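PDB 2D69: ribulose bisphosphate carboxylase, which probably catalyses the carboxylation of ribulose 1,5-bisphosphate to two molecules of 3-phosphoglycerate in an archaeal AMP degradation pathway. Local coordinates for residues 13-19 with 69-75; 143-147 with 246-250. All coordinates share one frame. Numbering follows the deposited sequence.

Contact 1: 13-19 with 69-75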
loop_
_atom_site.group_PDB
_atom_site.type_symbol
_atom_site.label_atom_id
_atom_site.label_comp_id
_atom_site.label_asym_id
_atom_site.label_seq_id
_atom_site.Cartn_x
_atom_site.Cartn_y
_atom_site.Cartn_z
ATOM N N ASP A 13 15.552 35.871 -40.114
ATOM C CA ASP A 13 16.498 35.995 -39.023
ATOM C C ASP A 13 16.951 34.634 -38.501
ATOM O O ASP A 13 17.984 34.514 -37.845
ATOM C CB ASP A 13 15.909 36.780 -37.878
ATOM C CG ASP A 13 16.981 37.275 -36.922
ATOM O OD1 ASP A 13 16.713 37.298 -35.706
ATOM O OD2 ASP A 13 18.122 37.651 -37.310
ATOM N N PHE A 14 16.163 33.619 -38.828
ATOM C CA PHE A 14 16.503 32.241 -38.511
ATOM C C PHE A 14 17.454 31.572 -39.529
ATOM O O PHE A 14 17.880 30.429 -39.332
ATOM C CB PHE A 14 15.216 31.454 -38.372
ATOM C CG PHE A 14 14.398 31.847 -37.182
ATOM C CD1 PHE A 14 14.463 31.123 -36.012
ATOM C CD2 PHE A 14 13.535 32.898 -37.241
ATOM C CE1 PHE A 14 13.677 31.456 -34.950
ATOM C CE2 PHE A 14 12.785 33.252 -36.165
ATOM C CZ PHE A 14 12.864 32.547 -35.017
ATOM N N VAL A 15 17.821 32.298 -40.582
ATOM C CA VAL A 15 18.702 31.788 -41.638
ATOM C C VAL A 15 20.066 32.457 -41.561
ATOM O O VAL A 15 20.194 33.684 -41.602
ATOM C CB VAL A 15 18.084 31.996 -43.026
ATOM C CG1 VAL A 15 19.013 31.490 -44.182
ATOM C CG2 VAL A 15 16.729 31.304 -43.075
ATOM N N ASP A 16 21.083 31.622 -41.407
ATOM C CA ASP A 16 22.457 32.055 -41.490
ATOM C C ASP A 16 23.297 30.928 -42.061
ATOM O O ASP A 16 23.733 30.031 -41.319
ATOM C CB ASP A 16 22.985 32.475 -40.120
ATOM C CG ASP A 16 24.437 32.914 -40.175
ATOM O OD1 ASP A 16 24.945 33.347 -39.122
ATOM O OD2 ASP A 16 25.155 32.811 -41.208
ATOM N N LEU A 17 23.540 30.999 -43.373
ATOM C CA LEU A 17 24.278 29.958 -44.092
ATOM C C LEU A 17 25.793 29.889 -43.821
ATOM O O LEU A 17 26.463 28.939 -44.262
ATOM C CB LEU A 17 23.988 30.023 -45.605
ATOM C CG LEU A 17 22.496 29.795 -45.908
ATOM C CD1 LEU A 17 22.225 29.809 -47.393
ATOM C CD2 LEU A 17 21.962 28.454 -45.280
ATOM N N ASN A 18 26.326 30.845 -43.070
ATOM C CA ASN A 18 27.695 30.746 -42.540
ATOM C C ASN A 18 27.797 30.204 -41.095
ATOM O O ASN A 18 28.901 29.980 -40.598
ATOM C CB ASN A 18 28.375 32.112 -42.627
ATOM C CG ASN A 18 28.437 32.627 -44.052
ATOM O OD1 ASN A 18 28.081 33.755 -44.315
ATOM N ND2 ASN A 18 28.863 31.783 -44.974
ATOM N N TYR A 19 26.665 29.986 -40.436
ATOM C CA TYR A 19 26.672 29.477 -39.076
ATOM C C TYR A 19 27.264 28.077 -39.026
ATOM O O TYR A 19 26.960 27.233 -39.875
ATOM C CB TYR A 19 25.258 29.467 -38.492
ATOM C CG TYR A 19 25.179 28.985 -37.052
ATOM C CD1 TYR A 19 24.666 27.732 -36.747
ATOM C CD2 TYR A 19 25.643 29.770 -36.004
ATOM C CE1 TYR A 19 24.578 27.265 -35.404
ATOM C CE2 TYR A 19 25.588 29.326 -34.678
ATOM C CZ TYR A 19 25.060 28.064 -34.380
ATOM O OH TYR A 19 24.984 27.636 -33.062
ATOM N N MET A 69 16.767 29.974 -30.204
ATOM C CA MET A 69 16.481 30.060 -31.648
ATOM C C MET A 69 17.145 28.979 -32.435
ATOM O O MET A 69 18.335 28.782 -32.279
ATOM C CB MET A 69 17.066 31.325 -32.230
ATOM C CG MET A 69 16.332 32.574 -31.921
ATOM S SD MET A 69 17.202 33.929 -32.791
ATOM C CE MET A 69 16.469 33.900 -34.425
ATOM N N ALA A 70 16.409 28.344 -33.346
ATOM C CA ALA A 70 16.995 27.393 -34.272
ATOM C C ALA A 70 17.617 28.205 -35.414
ATOM O O ALA A 70 17.265 29.367 -35.624
ATOM C CB ALA A 70 15.967 26.424 -34.784
ATOM N N LYS A 71 18.615 27.643 -36.083
ATOM C CA LYS A 71 19.294 28.351 -37.172
ATOM C C LYS A 71 19.438 27.470 -38.399
ATOM O O LYS A 71 19.977 26.365 -38.297
ATOM C CB LYS A 71 20.671 28.823 -36.713
ATOM C CG LYS A 71 20.652 30.155 -35.933
ATOM C CD LYS A 71 20.710 31.429 -36.825
ATOM C CE LYS A 71 20.351 32.736 -36.040
ATOM N NZ LYS A 71 19.187 32.502 -35.050
ATOM N N VAL A 72 18.994 27.959 -39.553
ATOM C CA VAL A 72 19.220 27.269 -40.820
ATOM C C VAL A 72 20.648 27.544 -41.236
ATOM O O VAL A 72 20.995 28.690 -41.482
ATOM C CB VAL A 72 18.289 27.761 -41.958
ATOM C CG1 VAL A 72 18.560 26.950 -43.236
ATOM C CG2 VAL A 72 16.823 27.682 -41.545
ATOM N N PHE A 73 21.475 26.499 -41.312
ATOM C CA PHE A 73 22.885 26.658 -41.629
ATOM C C PHE A 73 23.327 26.053 -42.977
ATOM O O PHE A 73 24.456 26.320 -43.456
ATOM C CB PHE A 73 23.723 26.126 -40.475
ATOM C CG PHE A 73 23.743 24.631 -40.349
ATOM C CD1 PHE A 73 24.700 23.881 -41.031
ATOM C CD2 PHE A 73 22.817 23.967 -39.525
ATOM C CE1 PHE A 73 24.740 22.492 -40.918
ATOM C CE2 PHE A 73 22.851 22.570 -39.384
ATOM C CZ PHE A 73 23.815 21.830 -40.075
ATOM N N TYR A 74 22.445 25.245 -43.563
ATOM C CA TYR A 74 22.645 24.629 -44.869
ATOM C C TYR A 74 21.358 24.731 -45.678
ATOM O O TYR A 74 20.280 24.434 -45.177
ATOM C CB TYR A 74 23.009 23.164 -44.676
ATOM C CG TYR A 74 23.104 22.323 -45.934
ATOM C CD1 TYR A 74 24.355 21.877 -46.401
ATOM C CD2 TYR A 74 21.966 21.927 -46.618
ATOM C CE1 TYR A 74 24.467 21.067 -47.524
ATOM C CE2 TYR A 74 22.058 21.119 -47.742
ATOM C CZ TYR A 74 23.318 20.690 -48.191
ATOM O OH TYR A 74 23.424 19.901 -49.310
ATOM N N LEU A 75 21.473 25.130 -46.930
ATOM C CA LEU A 75 20.309 25.243 -47.796
ATOM C C LEU A 75 20.715 25.094 -49.255
ATOM O O LEU A 75 21.415 25.933 -49.772
ATOM C CB LEU A 75 19.619 26.598 -47.602
ATOM C CG LEU A 75 18.433 26.829 -48.546
ATOM C CD1 LEU A 75 17.393 25.715 -48.290
ATOM C CD2 LEU A 75 17.794 28.199 -48.380
HETATM O O HOH W 1 27.211 26.406 -42.458
#

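Contact 2: 143-147 with 246-250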
loop_
_atom_site.group_PDB
_atom_site.type_symbol
_atom_site.label_atom_id
_atom_site.label_comp_id
_atom_site.label_asym_id
_atom_site.label_seq_id
_atom_site.Cartn_x
_atom_site.Cartn_y
_atom_site.Cartn_z
ATOM N N ILE A 143 19.333 -10.548 -27.718
ATOM C CA ILE A 143 18.383 -11.491 -28.270
ATOM C C ILE A 143 19.115 -12.711 -28.693
ATOM O O ILE A 143 18.688 -13.828 -28.397
ATOM C CB ILE A 143 17.595 -10.860 -29.434
ATOM C CG1 ILE A 143 16.538 -9.877 -28.881
ATOM C CG2 ILE A 143 16.912 -11.931 -30.331
ATOM C CD1 ILE A 143 16.106 -8.857 -29.882
ATOM N N ARG A 144 20.246 -12.548 -29.366
ATOM C CA ARG A 144 20.976 -13.755 -29.787
ATOM C C ARG A 144 21.329 -14.607 -28.607
ATOM O O ARG A 144 21.299 -15.848 -28.693
ATOM C CB ARG A 144 22.237 -13.408 -30.571
ATOM C CG ARG A 144 21.998 -12.971 -32.015
ATOM C CD ARG A 144 23.269 -13.004 -32.878
ATOM N NE ARG A 144 22.973 -12.699 -34.256
ATOM C CZ ARG A 144 22.384 -13.510 -35.108
ATOM N NH1 ARG A 144 22.015 -14.735 -34.765
ATOM N NH2 ARG A 144 22.142 -13.102 -36.321
ATOM N N GLU A 145 21.694 -13.954 -27.503
ATOM C CA GLU A 145 22.053 -14.669 -26.272
ATOM C C GLU A 145 20.886 -15.461 -25.649
ATOM O O GLU A 145 21.037 -16.657 -25.306
ATOM C CB GLU A 145 22.628 -13.707 -25.256
ATOM C CG GLU A 145 22.974 -14.318 -23.911
ATOM C CD GLU A 145 23.532 -13.302 -22.899
ATOM O OE1 GLU A 145 22.919 -12.212 -22.681
ATOM O OE2 GLU A 145 24.563 -13.624 -22.277
ATOM N N PHE A 146 19.721 -14.849 -25.519
ATOM C CA PHE A 146 18.599 -15.547 -24.856
ATOM C C PHE A 146 17.898 -16.515 -25.783
ATOM O O PHE A 146 17.259 -17.458 -25.328
ATOM C CB PHE A 146 17.660 -14.564 -24.067
ATOM C CG PHE A 146 16.709 -13.753 -24.882
ATOM C CD1 PHE A 146 16.730 -12.350 -24.784
ATOM C CD2 PHE A 146 15.736 -14.354 -25.652
ATOM C CE1 PHE A 146 15.811 -11.557 -25.489
ATOM C CE2 PHE A 146 14.827 -13.587 -26.389
ATOM C CZ PHE A 146 14.858 -12.170 -26.305
ATOM N N MET A 147 18.074 -16.333 -27.091
ATOM C CA MET A 147 17.487 -17.262 -28.065
ATOM C C MET A 147 18.444 -18.431 -28.337
ATOM O O MET A 147 18.060 -19.454 -28.913
ATOM C CB MET A 147 17.185 -16.524 -29.353
ATOM C CG MET A 147 15.973 -15.552 -29.312
ATOM S SD MET A 147 14.478 -16.366 -28.732
ATOM C CE MET A 147 14.137 -17.639 -30.011
ATOM N N GLY A 246 7.746 -15.292 -20.661
ATOM C CA GLY A 246 8.081 -14.712 -21.947
ATOM C C GLY A 246 9.181 -13.690 -21.869
ATOM O O GLY A 246 9.329 -12.990 -20.849
ATOM N N GLN A 247 9.942 -13.559 -22.954
ATOM C CA GLN A 247 10.976 -12.534 -23.047
ATOM C C GLN A 247 10.773 -11.520 -24.137
ATOM O O GLN A 247 11.664 -10.712 -24.370
ATOM C CB GLN A 247 12.385 -13.150 -23.162
ATOM C CG GLN A 247 12.722 -14.089 -22.003
ATOM C CD GLN A 247 14.160 -14.695 -22.005
ATOM O OE1 GLN A 247 14.365 -15.793 -22.540
ATOM N NE2 GLN A 247 15.115 -14.024 -21.329
ATOM N N TYR A 248 9.625 -11.548 -24.815
ATOM C CA TYR A 248 9.289 -10.593 -25.878
ATOM C C TYR A 248 7.838 -10.091 -25.805
ATOM O O TYR A 248 6.933 -10.822 -25.476
ATOM C CB TYR A 248 9.389 -11.312 -27.229
ATOM C CG TYR A 248 10.665 -11.357 -28.068
ATOM C CD1 TYR A 248 11.336 -12.591 -28.308
ATOM C CD2 TYR A 248 11.103 -10.265 -28.743
ATOM C CE1 TYR A 248 12.384 -12.669 -29.214
ATOM C CE2 TYR A 248 12.189 -10.328 -29.611
ATOM C CZ TYR A 248 12.816 -11.536 -29.850
ATOM O OH TYR A 248 13.838 -11.575 -30.746
ATOM N N VAL A 249 7.634 -8.821 -26.120
ATOM C CA VAL A 249 6.319 -8.299 -26.468
ATOM C C VAL A 249 6.441 -7.562 -27.775
ATOM O O VAL A 249 7.496 -6.985 -28.091
ATOM C CB VAL A 249 5.753 -7.380 -25.348
ATOM C CG1 VAL A 249 5.634 -8.155 -24.084
ATOM C CG2 VAL A 249 6.656 -6.171 -25.071
ATOM N N MET A 250 5.323 -7.523 -28.508
ATOM C CA MET A 250 5.201 -6.829 -29.742
ATOM C C MET A 250 4.290 -5.627 -29.502
ATOM O O MET A 250 3.250 -5.733 -28.838
ATOM C CB MET A 250 4.576 -7.736 -30.798
ATOM C CG MET A 250 3.902 -6.955 -31.987
ATOM S SD MET A 250 3.388 -8.157 -33.248
ATOM C CE MET A 250 2.088 -7.281 -33.897
HETATM O O HOH W 2 16.133 -17.881 -22.836
#

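Contact 1: 13-19 with 69-75
D13 and F14 are the last residues of a 3-10 segment. D13 O lies 3.5 Å from K71 CE, while D13 OD1 is 3.6 Å from M69 CE. The same methyl lies over one face of the F14 ring, with M69 CE 3.7 Å from the ring centroid and nearly on its normal, a CH-pi and Met-aromatic contact; F14 also packs on A47 and S48 of helix 39-49. Backbone pairing begins at F14, whose O accepts from V72 N (2.7 Å), and is completed by D16 N donating to V72 O (2.9 Å). Bonds running from V72 to the residues before and after V15 make a single parallel bridge. It lies along strand 71-78, outermost within this chain in the mixed sheet of the Rubisco N-terminal domain, whose other side pairs with strand 81-88. V15 turns its CB away, yet its CG2 touches V72 CG2 at 3.9 Å. D16 then redirects the chain: OD2 accepts from N18 N (3.0 Å) in an Asx turn, and D16 O from Y19 N (3.1 Å) in a type I turn. L17 CD2 packs against L75 CB (3.8 Å). Y19 lays CD1 4.1 Å from K71 CB and 4.2 Å from F73 CB, its hydroxyl being hydrogen-bonded to E25.

Contact 2: 143-147 with 246-250
Aromatic packing dominates this meeting of a helix end with the start of a strand. F146 directs the edge of its ring at the face of Y248 in an offset edge-to-face pair, the centroids 5.5 Å apart and the planes inclined at 80°; the closest atoms are F146 CE2 and Y248 CE1, at 3.8 Å. One face of the F146 ring is covered by Q247, whose CB stands 4.2 Å from the ring centroid in a CH-pi contact and whose side chain then continues across the ring, with OE1 3.7 Å from F146 CD2.

Aliphatic and sulfur contacts enclose the tyrosine further. I143 CG2 comes within 3.1 Å of Y248 OH and 4.1 Å of Y248 CZ, while M147 SD sits at the ring edge, 4.3 Å from Y248 CE1.

Polar links between the segments pass through solvent: no direct hydrogen bond joins them, but one water donates to both F146 O and Q247 OE1, at 2.8 Å each. The Y248 hydroxyl is engaged by Q309 NE2.

The axes of helix 143-147 and strand 248-250 approach no closer than 13.3 Å, at 122°, so long side chains bridge the gap. This is the N-terminal end of the parallel (beta/alpha)8 barrel, where helix 139-147, preceding the first barrel strand, lies across the opening: M147 reaches L184 and E222 on two strands, I143 reaches F344 on a third, and Y248 projects inward against L184, E222 and L224.

The two contacts belong to the two domains of the Rubisco large chain, contact 1 to the N-terminal domain and contact 2 to the catalytic barrel. They lie on opposite sides of the chain's centre and follow one another along the sequence; their centres are 45 Å apart and their nearest atoms about 33 Å, so neither touches the other. Contact 1 is remote from the predicted catalytic and ligand-binding residues. Contact 2 is nearer: the Y248 side chain is about 9 Å from that of K186, a predicted magnesium ligand through a carbamate that is absent here, and about 11 Å from that of H311, a predicted substrate-binding residue.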